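Local coordinates for zinc transport protein ZntB (Vibrio parahaemolyticus RIMD 2210633, PDB 3CK6) that probably carries zinc ions into the cell as a zinc-proton symporter, its cytoplasmic domain assembling into a funnel-shaped homopentamer, at residues 90-95 with 150-155; 85-90 with 111-116; 144-149 with 220-225. The protein carries 1 engineered substitution. One frame throughout, in Å; residues are numbered along the deposited sequence. Where two conformers were deposited one is given.

Contact 1: 90-95 with 150-155; sequences ASPEDM and DLYLDT
The main-chain oxygen of Tyr152, whose ring meets Pro92 and Glu93, is gripped twice within its own helix. Thr155 OG1 bonds to it in the carbonyl plane and on a lone pair, at a distance from Tyr152 O that is very short as modelled (2.5 Å), and Thr155 N adds a weak bond. The contact sets helix 134-161 of this CorA-family domain against the loop that joins the antiparallel strands 77-83 and 96-103. That loop folds here into a type I beta turn from Ser91 to Asp94, closed by Asp94 N bonding to Ser91 O at 3.0 Å. Pro92 and Glu93, the two central residues of the turn, are the ones that reach the helix. With CG anti to the backbone N (chi1 177°), the Tyr152 ring stands out from the helix and meets the proline at about a right angle. Pro92 CB touches Tyr152 CE1 at 3.5 Å, and Pro92 CG lies 3.8 Å from the same ring carbon. Glu93 approaches the far end of the ring, its CB 3.9 Å from Tyr152 OH. A sharp bend at chi2 (-98°) turns its chain back, leaving carboxylate and ring planes only 23° apart, with Glu93 OE1 3.4 Å from Tyr152 OH. Helix 173-199 borders the same group through Ala179 and Ile183, both in contact with Tyr152, while Ile84 packs on Pro92 and Tyr152. Within the turn, Ser91 OG makes a weak hydrogen bond to Asp94 OD2, 3.3 Å long.

Contact 2: 85-90 with 111-116; sequences NMNENA and RKIPSR
In the long loop of the hairpin formed by strands 77-83 and 96-103, Asn87 reaches across to Pro114, on the short connection between strand 106-111 and helix 116-126. Asn87 ND2 donates to Pro114 O at 3.0 Å in an almost straight bond (N-H...O 176°), in the plane of the carbonyl. Its other N-H goes to Asn85 OD1, 3.2 Å from Asn87 ND2; Asn87 N adds a weak bond to the same oxygen. Both ND2 acceptors lie in the amide plane of Asn87, a pair of bonds that fixes the rotation of this group. Pro114 O has a second partner, a water 2.9 Å away that also accepts from Met86 N at 2.8 Å and so bridges the two backbones. The receiving loop is the lead-in to a helix: Ser115 is the N-cap of helix 116-126, its OG bonded to Ile118 N, and the Asn87 bond lands one residue ahead of it. Beside the polar link, Ile113 CD1 lies over the face of the Asn85 amide, almost equally near to Asn85 OD1 (3.3 Å) and ND2 (3.4 Å). The CG1 branch of Ile113, set between backbone N and carbonyl carbon (chi1 38°), carries that methyl to the amide, and Leu96 also touches this isoleucine. Asn85 ND2 is held from elsewhere in the loop by Asp94 O. On the proline side, Asn87 OD1 rests 3.6 Å from Pro114 CD.

Contact 3: 144-149 with 220-225; sequences GLNGKI and TRINET
Ile222 points its side chain from helix 209-246 toward helix 134-161, where it meets Ile149 and Asn146 in two different ways. Against Ile149 it stands at about a right angle, and the beta-branch methyls make the contact, Ile149 CG2 lying 3.8 Å from Ile222 CG2. In both isoleucines CG2 is anti to the backbone N, and this brings the two methyls together in the space between the helices. Toward Asn146 the longer branch is used, at an oblique angle. An extended chi2 (173°) carries Ile222 CD1 outward until it lies over the backbone of the other helix, 3.6 Å from Asn146 O, and 4.0 Å from Asn146 OD1. The asparagine thus offers the isoleucine its main-chain carbonyl oxygen and the flank of its side chain. The backbones come closest at Asn146 and Ile222, whose CA atoms are 7.9 Å apart.

Ile222 also touches Asp150 and Leu153. Its neighbours are therefore Asn146, Ile149, Asp150 and Leu153, spaced i, i+3, i+4 and i+7, the four positions that frame a hole on a helix surface, and the arrangement fits knobs-into-holes packing. All three residues that touch are buried. Beside this apolar centre, Arg221 NH1 forms a salt bridge with Asp150 OD2, a polar tie between the same two helices. On helix 209-246, Glu224 forms a salt bridge with Arg66, and Thr225 a hydrogen bond with Arg185, both of a neighbouring subunit of the pentamer. Ile149 continues the packing onto Ile187 of helix 173-199 and onto Ile84 and Met95, at the two ends of the loop between strands 77-83 and 96-103.

In the fold
Contact 3 is the buried one, helix on helix and almost wholly apolar, whereas contact 1 lies at the surface and contact 2 is partly buried. Contacts 1 and 3 share helix 134-161, which meets helix 209-246 and the loop with different side chains; a salt bridge and apolar packing tie the two contacts directly. Contacts 1 and 2 share the loop between strands 77-83 and 96-103, meeting at Ala90 and joined by a backbone hydrogen bond from Asn85 N to Pro92 O. Loop against loop, contact 2 relies on one side-chain amide hydrogen bond and a bridging water, while contact 1 rests mainly on proline against an aromatic ring.

Contact 1: 90-95 with 150-155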
loop_
_atom_site.group_PDB
_atom_site.type_symbol
_atom_site.label_atom_id
_atom_site.label_comp_id
_atom_site.label_asym_id
_atom_site.label_seq_id
_atom_site.Cartn_x
_atom_site.Cartn_y
_atom_site.Cartn_z
ATOM N N ALA E 90 -4.506 -4.661 -36.044
ATOM C CA ALA E 90 -4.452 -4.631 -34.593
ATOM C C ALA E 90 -3.946 -3.264 -34.193
ATOM O O ALA E 90 -3.389 -2.542 -35.028
ATOM C CB ALA E 90 -3.528 -5.702 -34.067
ATOM N N SER E 91 -4.171 -2.901 -32.931
ATOM C CA SER E 91 -3.589 -1.704 -32.365
ATOM C C SER E 91 -2.371 -2.145 -31.576
ATOM O O SER E 91 -2.382 -3.250 -31.012
ATOM C CB SER E 91 -4.583 -0.983 -31.449
ATOM O OG SER E 91 -5.908 -1.071 -31.929
ATOM N N PRO E 92 -1.316 -1.300 -31.538
ATOM C CA PRO E 92 -0.109 -1.625 -30.768
ATOM C C PRO E 92 -0.412 -1.975 -29.312
ATOM O O PRO E 92 0.248 -2.868 -28.738
ATOM C CB PRO E 92 0.717 -0.329 -30.832
ATOM C CG PRO E 92 0.270 0.350 -32.045
ATOM C CD PRO E 92 -1.188 0.007 -32.219
ATOM N N GLU E 93 -1.402 -1.287 -28.738
ATOM C CA GLU E 93 -1.767 -1.431 -27.319
ATOM C C GLU E 93 -2.550 -2.712 -27.009
ATOM O O GLU E 93 -2.698 -3.060 -25.838
ATOM C CB GLU E 93 -2.547 -0.208 -26.807
ATOM C CG GLU E 93 -4.001 -0.163 -27.241
ATOM C CD GLU E 93 -4.216 0.725 -28.459
ATOM O OE1 GLU E 93 -3.223 1.056 -29.152
ATOM O OE2 GLU E 93 -5.382 1.102 -28.708
ATOM N N ASP E 94 -3.037 -3.403 -28.038
ATOM C CA ASP E 94 -3.610 -4.756 -27.873
ATOM C C ASP E 94 -2.482 -5.790 -27.853
ATOM O O ASP E 94 -2.267 -6.575 -28.790
ATOM C CB ASP E 94 -4.638 -5.044 -28.949
ATOM C CG ASP E 94 -5.736 -3.990 -28.988
ATOM O OD1 ASP E 94 -6.058 -3.405 -27.914
ATOM O OD2 ASP E 94 -6.252 -3.740 -30.097
HETATM N N MSE E 95 -1.761 -5.767 -26.745
HETATM C CA MSE E 95 -0.466 -6.413 -26.642
HETATM C C MSE E 95 -0.540 -7.920 -26.798
HETATM O O MSE E 95 -1.502 -8.552 -26.351
HETATM C CB MSE E 95 0.178 -6.066 -25.299
HETATM C CG MSE E 95 0.247 -4.575 -25.049
HETATM SE SE MSE E 95 1.264 -4.233 -23.432
HETATM C CE MSE E 95 3.019 -4.777 -23.995
ATOM N N ASP E 150 9.311 0.728 -24.996
ATOM C CA ASP E 150 9.904 2.067 -24.964
ATOM C C ASP E 150 9.642 2.831 -26.256
ATOM O O ASP E 150 9.243 3.983 -26.203
ATOM C CB ASP E 150 11.419 2.015 -24.712
ATOM C CG ASP E 150 11.772 2.049 -23.230
ATOM O OD1 ASP E 150 11.042 2.711 -22.460
ATOM O OD2 ASP E 150 12.797 1.422 -22.835
ATOM N N LEU E 151 9.868 2.190 -27.408
ATOM C CA LEU E 151 9.687 2.848 -28.707
ATOM C C LEU E 151 8.252 3.308 -28.882
ATOM O O LEU E 151 8.018 4.424 -29.349
ATOM C CB LEU E 151 10.103 1.953 -29.894
ATOM C CG LEU E 151 11.589 1.940 -30.288
ATOM C CD1 LEU E 151 11.960 0.680 -31.077
ATOM C CD2 LEU E 151 12.020 3.218 -31.062
ATOM N N TYR E 152 7.296 2.458 -28.500
ATOM C CA TYR E 152 5.888 2.844 -28.552
ATOM C C TYR E 152 5.578 4.006 -27.603
ATOM O O TYR E 152 4.891 4.958 -27.981
ATOM C CB TYR E 152 4.966 1.651 -28.284
ATOM C CG TYR E 152 3.496 2.002 -28.246
ATOM C CD1 TYR E 152 2.825 2.424 -29.394
ATOM C CD2 TYR E 152 2.772 1.904 -27.059
ATOM C CE1 TYR E 152 1.471 2.748 -29.345
ATOM C CE2 TYR E 152 1.420 2.217 -27.009
ATOM C CZ TYR E 152 0.781 2.635 -28.144
ATOM O OH TYR E 152 -0.563 2.946 -28.078
ATOM N N LEU E 153 6.084 3.923 -26.378
ATOM C CA LEU E 153 5.882 4.994 -25.406
ATOM C C LEU E 153 6.372 6.346 -25.914
ATOM O O LEU E 153 5.767 7.365 -25.600
ATOM C CB LEU E 153 6.495 4.664 -24.043
ATOM C CG LEU E 153 5.668 3.683 -23.205
ATOM C CD1 LEU E 153 6.408 3.276 -21.923
ATOM C CD2 LEU E 153 4.247 4.233 -22.910
ATOM N N ASP E 154 7.437 6.338 -26.718
ATOM C CA ASP E 154 7.946 7.535 -27.390
ATOM C C ASP E 154 6.894 8.179 -28.285
ATOM O O ASP E 154 6.844 9.388 -28.365
ATOM C CB ASP E 154 9.182 7.226 -28.243
ATOM C CG ASP E 154 10.444 7.025 -27.418
ATOM O OD1 ASP E 154 10.477 7.453 -26.239
ATOM O OD2 ASP E 154 11.410 6.434 -27.964
ATOM N N THR E 155 6.078 7.364 -28.961
ATOM C CA THR E 155 5.022 7.874 -29.839
ATOM C C THR E 155 3.937 8.531 -29.000
ATOM O O THR E 155 3.298 9.484 -29.433
ATOM C CB THR E 155 4.390 6.768 -30.729
ATOM O OG1 THR E 155 3.571 5.896 -29.936
ATOM C CG2 THR E 155 5.451 5.964 -31.446
#

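Contact 2: 85-90 with 111-116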
loop_
_atom_site.group_PDB
_atom_site.type_symbol
_atom_site.label_atom_id
_atom_site.label_comp_id
_atom_site.label_asym_id
_atom_site.label_seq_id
_atom_site.Cartn_x
_atom_site.Cartn_y
_atom_site.Cartn_z
ATOM N N ASN E 85 1.911 -4.934 -30.145
ATOM C CA ASN E 85 1.351 -5.627 -31.291
ATOM C C ASN E 85 1.654 -4.782 -32.528
ATOM O O ASN E 85 0.987 -3.766 -32.745
ATOM C CB ASN E 85 -0.158 -5.758 -31.086
ATOM C CG ASN E 85 -0.810 -6.726 -32.058
ATOM O OD1 ASN E 85 -0.292 -6.986 -33.156
ATOM N ND2 ASN E 85 -1.962 -7.276 -31.655
HETATM N N MSE E 86 2.658 -5.174 -33.320
HETATM C CA MSE E 86 3.043 -4.373 -34.496
HETATM C C MSE E 86 2.574 -5.006 -35.801
HETATM O O MSE E 86 3.209 -4.877 -36.861
HETATM C CB MSE E 86 4.547 -4.065 -34.536
HETATM C CG MSE E 86 4.990 -2.836 -33.729
HETATM SE SE MSE E 86 3.804 -1.281 -33.712
HETATM C CE MSE E 86 3.694 -0.913 -35.618
ATOM N N ASN E 87 1.416 -5.664 -35.728
ATOM C CA ASN E 87 0.822 -6.346 -36.856
ATOM C C ASN E 87 -0.407 -5.588 -37.403
ATOM O O ASN E 87 -1.015 -4.786 -36.686
ATOM C CB ASN E 87 0.488 -7.773 -36.439
ATOM C CG ASN E 87 1.737 -8.550 -35.998
ATOM O OD1 ASN E 87 2.484 -9.056 -36.835
ATOM N ND2 ASN E 87 1.977 -8.623 -34.680
ATOM N N GLU E 88 -0.757 -5.817 -38.668
ATOM C CA GLU E 88 -1.842 -5.040 -39.293
ATOM C C GLU E 88 -3.207 -5.524 -38.786
ATOM O O GLU E 88 -3.333 -6.681 -38.362
ATOM C CB GLU E 88 -1.745 -5.063 -40.820
ATOM C CG GLU E 88 -2.052 -6.400 -41.495
ATOM C CD GLU E 88 -2.538 -6.228 -42.931
ATOM O OE1 GLU E 88 -2.588 -5.079 -43.429
ATOM O OE2 GLU E 88 -2.881 -7.246 -43.568
ATOM N N ASN E 89 -4.198 -4.633 -38.785
ATOM C CA ASN E 89 -5.538 -4.926 -38.230
ATOM C C ASN E 89 -5.569 -5.107 -36.708
ATOM O O ASN E 89 -6.541 -5.642 -36.152
ATOM C CB ASN E 89 -6.201 -6.141 -38.909
ATOM C CG ASN E 89 -6.338 -5.977 -40.411
ATOM O OD1 ASN E 89 -5.817 -6.794 -41.174
ATOM N ND2 ASN E 89 -7.041 -4.925 -40.846
ATOM N N ALA E 90 -4.506 -4.661 -36.044
ATOM C CA ALA E 90 -4.452 -4.631 -34.593
ATOM C C ALA E 90 -3.946 -3.264 -34.193
ATOM O O ALA E 90 -3.389 -2.542 -35.028
ATOM C CB ALA E 90 -3.528 -5.702 -34.067
ATOM N N ARG E 111 3.790 -18.271 -29.587
ATOM C CA ARG E 111 3.265 -16.994 -30.008
ATOM C C ARG E 111 1.919 -17.175 -30.710
ATOM O O ARG E 111 1.594 -18.258 -31.202
ATOM C CB ARG E 111 4.269 -16.300 -30.956
ATOM C CG ARG E 111 4.447 -17.014 -32.312
ATOM C CD ARG E 111 4.180 -16.054 -33.430
ATOM N NE ARG E 111 4.101 -16.651 -34.763
ATOM C CZ ARG E 111 5.021 -16.467 -35.712
ATOM N NH1 ARG E 111 6.103 -15.725 -35.460
ATOM N NH2 ARG E 111 4.873 -17.028 -36.907
ATOM N N LYS E 112 1.146 -16.097 -30.761
ATOM C CA LYS E 112 -0.075 -16.066 -31.560
ATOM C C LYS E 112 0.222 -15.265 -32.825
ATOM O O LYS E 112 -0.080 -15.686 -33.926
ATOM C CB LYS E 112 -1.216 -15.425 -30.773
ATOM C CG LYS E 112 -2.512 -15.188 -31.622
ATOM C CD LYS E 112 -3.735 -15.088 -30.733
ATOM C CE LYS E 112 -4.045 -13.642 -30.351
ATOM N NZ LYS E 112 -5.418 -13.521 -29.749
ATOM N N ILE E 113 0.837 -14.113 -32.645
ATOM C CA ILE E 113 1.148 -13.214 -33.748
ATOM C C ILE E 113 2.578 -12.741 -33.541
ATOM O O ILE E 113 2.998 -12.632 -32.407
ATOM C CB ILE E 113 0.195 -12.009 -33.735
ATOM C CG1 ILE E 113 -0.077 -11.587 -32.280
ATOM C CG2 ILE E 113 -1.091 -12.393 -34.394
ATOM C CD1 ILE E 113 -0.038 -10.109 -32.033
ATOM N N PRO E 114 3.326 -12.504 -34.633
ATOM C CA PRO E 114 4.756 -12.193 -34.532
ATOM C C PRO E 114 5.111 -11.005 -33.628
ATOM O O PRO E 114 4.373 -10.026 -33.558
ATOM C CB PRO E 114 5.149 -11.921 -35.983
ATOM C CG PRO E 114 4.178 -12.745 -36.781
ATOM C CD PRO E 114 2.889 -12.564 -36.045
ATOM N N SER E 115 6.227 -11.164 -32.917
ATOM C CA SER E 115 6.850 -10.124 -32.099
ATOM C C SER E 115 8.097 -9.641 -32.843
ATOM O O SER E 115 8.926 -10.456 -33.258
ATOM C CB SER E 115 7.209 -10.725 -30.733
ATOM O OG SER E 115 8.397 -10.158 -30.155
ATOM N N ARG E 116 8.228 -8.326 -33.007
ATOM C CA ARG E 116 9.389 -7.749 -33.668
ATOM C C ARG E 116 10.665 -8.054 -32.862
ATOM O O ARG E 116 11.693 -8.338 -33.444
ATOM C CB ARG E 116 9.217 -6.242 -33.900
ATOM C CG ARG E 116 10.454 -5.565 -34.482
ATOM C CD ARG E 116 10.369 -5.321 -35.991
ATOM N NE ARG E 116 10.435 -6.541 -36.806
ATOM C CZ ARG E 116 11.444 -6.863 -37.624
ATOM N NH1 ARG E 116 12.508 -6.072 -37.740
ATOM N NH2 ARG E 116 11.389 -7.988 -38.332
HETATM O O HOH W 1 4.600 -7.204 -33.063
#

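Contact 3: 144-149 with 220-225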
loop_
_atom_site.group_PDB
_atom_site.type_symbol
_atom_site.label_atom_id
_atom_site.label_comp_id
_atom_site.label_asym_id
_atom_site.label_seq_id
_atom_site.Cartn_x
_atom_site.Cartn_y
_atom_site.Cartn_z
ATOM N N GLY E 144 14.358 -7.214 -25.348
ATOM C CA GLY E 144 13.823 -6.861 -26.665
ATOM C C GLY E 144 12.397 -6.327 -26.545
ATOM O O GLY E 144 12.067 -5.296 -27.123
ATOM N N LEU E 145 11.564 -7.051 -25.791
ATOM C CA LEU E 145 10.181 -6.653 -25.496
ATOM C C LEU E 145 10.105 -5.285 -24.791
ATOM O O LEU E 145 9.288 -4.442 -25.181
ATOM C CB LEU E 145 9.458 -7.744 -24.695
ATOM C CG LEU E 145 9.147 -9.074 -25.401
ATOM C CD1 LEU E 145 8.617 -10.099 -24.406
ATOM C CD2 LEU E 145 8.177 -8.884 -26.554
ATOM N N ASN E 146 10.965 -5.057 -23.783
ATOM C CA ASN E 146 11.132 -3.723 -23.157
ATOM C C ASN E 146 11.449 -2.631 -24.174
ATOM O O ASN E 146 10.783 -1.588 -24.196
ATOM C CB ASN E 146 12.285 -3.723 -22.127
ATOM C CG ASN E 146 11.920 -4.392 -20.818
ATOM O OD1 ASN E 146 10.735 -4.608 -20.537
ATOM N ND2 ASN E 146 12.949 -4.708 -19.983
ATOM N N GLY E 147 12.501 -2.860 -24.969
ATOM C CA GLY E 147 12.928 -1.933 -26.020
ATOM C C GLY E 147 11.789 -1.495 -26.939
ATOM O O GLY E 147 11.636 -0.307 -27.235
ATOM N N LYS E 148 10.987 -2.446 -27.402
ATOM C CA LYS E 148 9.841 -2.088 -28.263
ATOM C C LYS E 148 8.713 -1.344 -27.541
ATOM O O LYS E 148 8.045 -0.500 -28.145
ATOM C CB LYS E 148 9.311 -3.321 -29.020
ATOM C CG LYS E 148 10.381 -4.043 -29.863
ATOM C CD LYS E 148 11.041 -3.107 -30.864
ATOM C CE LYS E 148 12.086 -3.834 -31.687
ATOM N NZ LYS E 148 12.672 -2.958 -32.758
ATOM N N ILE E 149 8.502 -1.652 -26.260
ATOM C CA ILE E 149 7.534 -0.893 -25.453
ATOM C C ILE E 149 8.021 0.554 -25.301
ATOM O O ILE E 149 7.238 1.503 -25.493
ATOM C CB ILE E 149 7.278 -1.530 -24.061
ATOM C CG1 ILE E 149 6.526 -2.865 -24.207
ATOM C CG2 ILE E 149 6.455 -0.568 -23.193
ATOM C CD1 ILE E 149 6.544 -3.762 -22.961
ATOM N N THR E 220 10.736 -1.472 -14.620
ATOM C CA THR E 220 10.326 -0.568 -13.535
ATOM C C THR E 220 10.276 0.864 -14.059
ATOM O O THR E 220 9.277 1.555 -13.857
ATOM C CB THR E 220 11.277 -0.674 -12.334
ATOM O OG1 THR E 220 11.311 -2.033 -11.903
ATOM C CG2 THR E 220 10.823 0.222 -11.162
ATOM N N ARG E 221 11.335 1.284 -14.759
ATOM C CA ARG E 221 11.353 2.602 -15.418
ATOM C C ARG E 221 10.149 2.795 -16.348
ATOM O O ARG E 221 9.497 3.854 -16.321
ATOM C CB ARG E 221 12.661 2.841 -16.179
ATOM C CG ARG E 221 12.610 4.132 -17.087
ATOM C CD ARG E 221 13.983 4.298 -17.819
ATOM N NE ARG E 221 14.295 3.126 -18.637
ATOM C CZ ARG E 221 13.666 2.787 -19.765
ATOM N NH1 ARG E 221 14.026 1.686 -20.411
ATOM N NH2 ARG E 221 12.674 3.531 -20.250
ATOM N N ILE E 222 9.860 1.783 -17.178
ATOM C CA ILE E 222 8.674 1.825 -18.052
ATOM C C ILE E 222 7.386 2.108 -17.273
ATOM O O ILE E 222 6.626 3.037 -17.639
ATOM C CB ILE E 222 8.578 0.565 -18.966
ATOM C CG1 ILE E 222 9.774 0.551 -19.946
ATOM C CG2 ILE E 222 7.177 0.457 -19.658
ATOM C CD1 ILE E 222 9.907 -0.721 -20.790
ATOM N N ASN E 223 7.151 1.347 -16.201
ATOM C CA ASN E 223 5.965 1.533 -15.349
ATOM C C ASN E 223 5.878 2.939 -14.762
ATOM O O ASN E 223 4.812 3.541 -14.772
ATOM C CB ASN E 223 5.895 0.484 -14.228
ATOM C CG ASN E 223 5.214 -0.791 -14.672
ATOM O OD1 ASN E 223 4.006 -0.818 -14.870
ATOM N ND2 ASN E 223 5.991 -1.853 -14.863
ATOM N N GLU E 224 6.995 3.468 -14.283
ATOM C CA GLU E 224 7.026 4.841 -13.778
ATOM C C GLU E 224 6.745 5.887 -14.844
ATOM O O GLU E 224 6.108 6.881 -14.560
ATOM C CB GLU E 224 8.337 5.151 -13.073
ATOM C CG GLU E 224 8.535 4.240 -11.855
ATOM C CD GLU E 224 9.921 4.305 -11.234
ATOM O OE1 GLU E 224 10.909 4.785 -11.869
ATOM O OE2 GLU E 224 10.013 3.839 -10.075
ATOM N N THR E 225 7.244 5.659 -16.054
ATOM C CA THR E 225 7.016 6.561 -17.178
ATOM C C THR E 225 5.536 6.601 -17.563
ATOM O O THR E 225 4.972 7.683 -17.796
ATOM C CB THR E 225 7.890 6.174 -18.387
ATOM O OG1 THR E 225 9.230 6.569 -18.113
ATOM C CG2 THR E 225 7.437 6.950 -19.624
#